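Local coordinates for protein arylamine n-acetyltransferase NAT (Mycobacterium tuberculosis, PDB 4BGF) that catalyses the transfer of an acetyl group to arylamines, with acetyl-coenzyme A as the usual donor in this enzyme family, at residues V29-H32 with S33-P37; D19-L22 with D23-Q26. All coordinates share one frame; numbering follows the deposited sequence.

Overall arrangement
Interactions 1 and 2 follow one another along helix 22-35, with their centres about 15 Å apart. Interaction 2, residues 19-26, starts the helix: T21 is its N-cap, and the centre of the contact lies about 19 Å from the centre of the chain. Interaction 1, residues 29-37, covers the last turns and the exit toward strand 38-39, about 9 Å from the chain centre. The two do not touch each other beyond adjoining in sequence. Interaction 1 is near the probable active site: the side chain of V29 approaches, without touching, C70, H110 and D127, which have the geometry of the Cys-His-Asp triad expected of arylamine N-acetyltransferases.

Interaction 1. Residues V29-H32 with S33-P37; sequences VTVH and SRTIP
S33 turns its hydroxyl back onto the preceding helical turn, where OG donates to V29 O at 2.8 Å. With chi1 at -68°, OG lies beside its own backbone N, which donates to the same carbonyl oxygen at 3.0 Å. The two donors reach V29 O from opposite faces of the carbonyl plane, OG tilted 34° from it. T35 makes a longer bond of this kind: its OG1, set between the backbone N and the carbonyl carbon, donates to V31 O at 3.2 Å, and CG2 comes just as near that oxygen. Both are side-chain-to-backbone bonds of the i to i-4 type, at the C-terminal end of helix 22-35. Here an i to i-3 bond joins the i to i-4 pattern: H32 O accepts T35 N from above its plane and I36 N from almost straight ahead, the latter at 3.0 Å. I36 then leaves helical geometry and lays CD1 over one face of the H32 imidazole, 4.1 Å from CE1 and displaced toward the rim. That ring is held at both nitrogens, ND1 by Y8 OH and NE2 by H73 ND1. Along the helix surface, V31 CG2 lies over one face of the R34 guanidinium, 3.9 Å from NH1.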
ATOM      1  N   VAL A  29       5.110   2.727  10.355  1.00 29.72           N
ATOM      2  CA  VAL A  29       4.602   3.119   9.054  1.00 21.89           C
ATOM      3  C   VAL A  29       5.731   3.612   8.131  1.00 27.48           C
ATOM      4  O   VAL A  29       5.816   3.191   6.986  1.00 26.69           O
ATOM      5  CB  VAL A  29       3.484   4.189   9.193  1.00 24.37           C
ATOM      6  CG1 VAL A  29       3.249   4.934   7.898  1.00 23.49           C
ATOM      7  CG2 VAL A  29       2.141   3.536   9.612  1.00 21.05           C
ATOM      8  N   THR A  30       6.584   4.511   8.627  1.00 32.44           N
ATOM      9  CA  THR A  30       7.706   5.044   7.846  1.00 31.28           C
ATOM     10  C   THR A  30       8.660   3.956   7.355  1.00 26.08           C
ATOM     11  O   THR A  30       8.970   3.891   6.192  1.00 24.55           O
ATOM     12  CB  THR A  30       8.539   6.001   8.683  1.00 38.37           C
ATOM     13  OG1 THR A  30       8.975   5.298   9.843  1.00 49.15           O
ATOM     14  CG2 THR A  30       7.740   7.209   9.134  1.00 37.03           C
ATOM     15  N   VAL A  31       9.131   3.110   8.266  1.00 28.12           N
ATOM     16  CA  VAL A  31      10.058   2.038   7.928  1.00 25.48           C
ATOM     17  C   VAL A  31       9.444   0.896   7.086  1.00 31.37           C
ATOM     18  O   VAL A  31      10.128   0.274   6.289  1.00 34.33           O
ATOM     19  CB  VAL A  31      10.659   1.471   9.218  1.00 42.87           C
ATOM     20  CG1 VAL A  31      11.745   0.504   8.913  1.00 46.36           C
ATOM     21  CG2 VAL A  31      11.260   2.571  10.044  1.00 43.97           C
ATOM     22  N   HIS A  32       8.163   0.610   7.297  1.00 30.32           N
ATOM     23  CA  HIS A  32       7.411  -0.349   6.501  1.00 26.07           C
ATOM     24  C   HIS A  32       7.376   0.137   5.077  1.00 26.52           C
ATOM     25  O   HIS A  32       7.775  -0.567   4.166  1.00 27.88           O
ATOM     26  CB  HIS A  32       5.976  -0.467   7.055  1.00 28.41           C
ATOM     27  CG  HIS A  32       5.084  -1.402   6.286  1.00 29.01           C
ATOM     28  ND1 HIS A  32       4.702  -2.632   6.777  1.00 26.05           N
ATOM     29  CD2 HIS A  32       4.474  -1.276   5.078  1.00 26.32           C
ATOM     30  CE1 HIS A  32       3.919  -3.230   5.901  1.00 23.18           C
ATOM     31  NE2 HIS A  32       3.767  -2.428   4.861  1.00 21.71           N
ATOM     32  N   SER A  33       6.885   1.364   4.910  1.00 28.15           N
ATOM     33  CA  SER A  33       6.753   2.037   3.600  1.00 26.62           C
ATOM     34  C   SER A  33       8.047   2.071   2.811  1.00 20.63           C
ATOM     35  O   SER A  33       8.064   2.025   1.582  1.00 20.26           O
ATOM     36  CB  SER A  33       6.299   3.476   3.802  1.00 25.93           C
ATOM     37  OG  SER A  33       4.985   3.510   4.285  1.00 30.59           O
ATOM     38  N   ARG A  34       9.129   2.135   3.567  1.00 21.99           N
ATOM     39  CA  ARG A  34      10.454   2.370   3.053  1.00 23.29           C
ATOM     40  C   ARG A  34      11.062   1.098   2.504  1.00 23.27           C
ATOM     41  O   ARG A  34      11.841   1.158   1.573  1.00 23.91           O
ATOM     42  CB  ARG A  34      11.295   2.987   4.179  1.00 25.01           C
ATOM     43  CG  ARG A  34      12.691   3.374   3.841  1.00 36.13           C
ATOM     44  CD  ARG A  34      13.517   3.478   5.119  1.00 40.96           C
ATOM     45  NE  ARG A  34      13.129   4.612   5.950  1.00 42.42           N
ATOM     46  CZ  ARG A  34      13.474   4.779   7.226  1.00 43.02           C
ATOM     47  NH1 ARG A  34      14.205   3.881   7.871  1.00 40.29           N
ATOM     48  NH2 ARG A  34      13.074   5.871   7.857  1.00 45.92           N
ATOM     49  N   THR A  35      10.644  -0.049   3.020  1.00 22.66           N
ATOM     50  CA  THR A  35      11.319  -1.299   2.736  1.00 30.30           C
ATOM     51  C   THR A  35      10.464  -2.334   2.020  1.00 32.06           C
ATOM     52  O   THR A  35      10.988  -3.044   1.164  1.00 34.73           O
ATOM     53  CB  THR A  35      11.894  -1.936   4.002  1.00 32.28           C
ATOM     54  OG1 THR A  35      10.820  -2.428   4.794  1.00 40.43           O
ATOM     55  CG2 THR A  35      12.722  -0.931   4.817  1.00 31.15           C
ATOM     56  N   ILE A  36       9.180  -2.447   2.358  1.00 30.53           N
ATOM     57  CA  ILE A  36       8.302  -3.386   1.664  1.00 25.31           C
ATOM     58  C   ILE A  36       7.555  -2.631   0.560  1.00 18.40           C
ATOM     59  O   ILE A  36       6.769  -1.738   0.837  1.00 17.84           O
ATOM     60  CB  ILE A  36       7.328  -4.099   2.628  1.00 24.32           C
ATOM     61  CG1 ILE A  36       8.066  -4.626   3.841  1.00 20.01           C
ATOM     62  CG2 ILE A  36       6.598  -5.249   1.911  1.00 25.78           C
ATOM     63  CD1 ILE A  36       7.198  -5.384   4.790  1.00 20.57           C
ATOM     64  N   PRO A  37       7.853  -2.958  -0.705  1.00 19.09           N
ATOM     65  CA  PRO A  37       7.277  -2.222  -1.814  1.00 19.34           C
ATOM     66  C   PRO A  37       5.830  -2.607  -2.085  1.00 24.45           C
ATOM     67  O   PRO A  37       5.304  -3.574  -1.566  1.00 22.87           O
ATOM     68  CB  PRO A  37       8.148  -2.638  -2.983  1.00 18.77           C
ATOM     69  CG  PRO A  37       8.570  -3.968  -2.662  1.00 23.37           C
ATOM     70  CD  PRO A  37       8.712  -4.042  -1.190  1.00 25.96           C
TER

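Interaction 2. Residues D19-L22 with D23-Q26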
ATOM      1  N   ASP A  19       5.706  -0.497  22.237  1.00 43.81           N
ATOM      2  CA  ASP A  19       4.518  -0.214  23.021  1.00 41.48           C
ATOM      3  C   ASP A  19       3.461   0.383  22.081  1.00 36.75           C
ATOM      4  O   ASP A  19       3.801   1.083  21.138  1.00 46.21           O
ATOM      5  CB  ASP A  19       4.882   0.753  24.143  1.00 41.92           C
ATOM      6  CG  ASP A  19       6.113   0.291  24.954  1.00 54.03           C
ATOM      7  OD1 ASP A  19       6.098  -0.832  25.519  1.00 52.10           O
ATOM      8  OD2 ASP A  19       7.107   1.057  25.010  1.00 55.22           O
ATOM      9  N   PRO A  20       2.176   0.093  22.325  1.00 36.17           N
ATOM     10  CA  PRO A  20       1.143   0.666  21.460  1.00 34.16           C
ATOM     11  C   PRO A  20       0.928   2.153  21.731  1.00 45.13           C
ATOM     12  O   PRO A  20      -0.043   2.554  22.389  1.00 44.26           O
ATOM     13  CB  PRO A  20      -0.086  -0.138  21.832  1.00 33.87           C
ATOM     14  CG  PRO A  20       0.103  -0.442  23.235  1.00 36.42           C
ATOM     15  CD  PRO A  20       1.580  -0.704  23.411  1.00 37.58           C
ATOM     16  N   THR A  21       1.854   2.955  21.211  1.00 43.04           N
ATOM     17  CA  THR A  21       1.834   4.408  21.346  1.00 40.16           C
ATOM     18  C   THR A  21       1.642   4.962  19.928  1.00 34.16           C
ATOM     19  O   THR A  21       1.783   4.229  18.960  1.00 32.22           O
ATOM     20  CB  THR A  21       3.192   4.959  21.923  1.00 38.49           C
ATOM     21  OG1 THR A  21       4.123   5.155  20.853  1.00 58.79           O
ATOM     22  CG2 THR A  21       3.827   4.008  22.903  1.00 40.12           C
ATOM     23  N   LEU A  22       1.353   6.257  19.818  1.00 37.39           N
ATOM     24  CA  LEU A  22       1.312   6.962  18.535  1.00 37.08           C
ATOM     25  C   LEU A  22       2.643   6.959  17.763  1.00 35.86           C
ATOM     26  O   LEU A  22       2.662   6.738  16.548  1.00 33.65           O
ATOM     27  CB  LEU A  22       0.888   8.412  18.772  1.00 38.76           C
ATOM     28  CG  LEU A  22       0.791   9.347  17.565  1.00 34.20           C
ATOM     29  CD1 LEU A  22      -0.015   8.745  16.407  1.00 31.66           C
ATOM     30  CD2 LEU A  22       0.124  10.595  18.025  1.00 36.04           C
ATOM     31  N   ASP A  23       3.748   7.202  18.465  1.00 35.01           N
ATOM     32  CA  ASP A  23       5.054   7.336  17.823  1.00 48.88           C
ATOM     33  C   ASP A  23       5.623   6.035  17.315  1.00 46.33           C
ATOM     34  O   ASP A  23       6.315   5.993  16.304  1.00 48.16           O
ATOM     35  CB  ASP A  23       6.020   7.936  18.796  1.00 54.13           C
ATOM     36  CG  ASP A  23       5.427   9.073  19.496  1.00 57.84           C
ATOM     37  OD1 ASP A  23       4.754   8.832  20.528  1.00 60.33           O
ATOM     38  OD2 ASP A  23       5.569  10.184  18.957  1.00 56.07           O
ATOM     39  N   VAL A  24       5.341   4.962  18.016  1.00 43.33           N
ATOM     40  CA  VAL A  24       5.623   3.674  17.448  1.00 40.30           C
ATOM     41  C   VAL A  24       4.751   3.461  16.186  1.00 35.80           C
ATOM     42  O   VAL A  24       5.189   2.848  15.226  1.00 36.36           O
ATOM     43  CB  VAL A  24       5.410   2.598  18.504  1.00 40.12           C
ATOM     44  CG1 VAL A  24       5.475   1.232  17.894  1.00 31.80           C
ATOM     45  CG2 VAL A  24       6.467   2.748  19.564  1.00 35.92           C
ATOM     46  N   LEU A  25       3.538   3.990  16.172  1.00 29.20           N
ATOM     47  CA  LEU A  25       2.692   3.798  15.019  1.00 31.16           C
ATOM     48  C   LEU A  25       3.301   4.574  13.844  1.00 30.74           C
ATOM     49  O   LEU A  25       3.383   4.074  12.735  1.00 25.04           O
ATOM     50  CB  LEU A  25       1.246   4.222  15.311  1.00 27.41           C
ATOM     51  CG  LEU A  25       0.234   4.049  14.174  1.00 26.33           C
ATOM     52  CD1 LEU A  25      -0.025   2.581  13.851  1.00 24.50           C
ATOM     53  CD2 LEU A  25      -1.046   4.779  14.497  1.00 25.34           C
ATOM     54  N   GLN A  26       3.755   5.789  14.113  1.00 32.91           N
ATOM     55  CA  GLN A  26       4.372   6.615  13.085  1.00 33.70           C
ATOM     56  C   GLN A  26       5.665   5.971  12.529  1.00 34.65           C
ATOM     57  O   GLN A  26       5.861   5.923  11.319  1.00 31.33           O
ATOM     58  CB  GLN A  26       4.629   8.024  13.655  1.00 34.07           C
ATOM     59  CG  GLN A  26       5.602   8.917  12.884  1.00 34.82           C
ATOM     60  CD  GLN A  26       5.036   9.483  11.602  1.00 32.84           C
ATOM     61  OE1 GLN A  26       4.614  10.625  11.544  1.00 39.87           O
ATOM     62  NE2 GLN A  26       5.050   8.689  10.566  1.00 30.05           N
TER
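The D23 carboxylate turns its OD1 toward the T21 hydroxyl, 3.7 Å from OG1, while the side-chain amide of Q26 reaches out of the contact: its OE1 is bonded to S137 OG and its NE2 to T136 O. Among the peptide planes, the carbonyl of L22 accepts from Q26 N, which lies in the carbonyl plane 2.8 Å from L22 O. The contact is a helix N-cap: T21 precedes the first turn of helix 22-35, and its OG1 accepts the backbone N-H of V24 at 3.1 Å in a practically straight bond (178°). A chi1 of 86° sets OG1 between the backbone N and the carbonyl carbon of T21, so that the hydroxyl oxygen faces the incoming turn and satisfies an N-H that has no preceding helical carbonyl. L25 N is less well aimed at T21 O, a weak bond of 3.3 Å; the same oxygen also accepts from Y86 OH. Just upstream, P20 centres an inverse gamma turn closed by T21 N on D19 O. Side chains of the first turn pack against other parts of the fold: L22 on F117 and on Y124 of strand 124-126, L25 on P138 and V126, and V24 on Y14 and Y86. V24 also sits against the turn itself, its CB 3.4 Å from D19 O and its CG2, anti to the carbonyl carbon, 3.6 Å from T21 OG1.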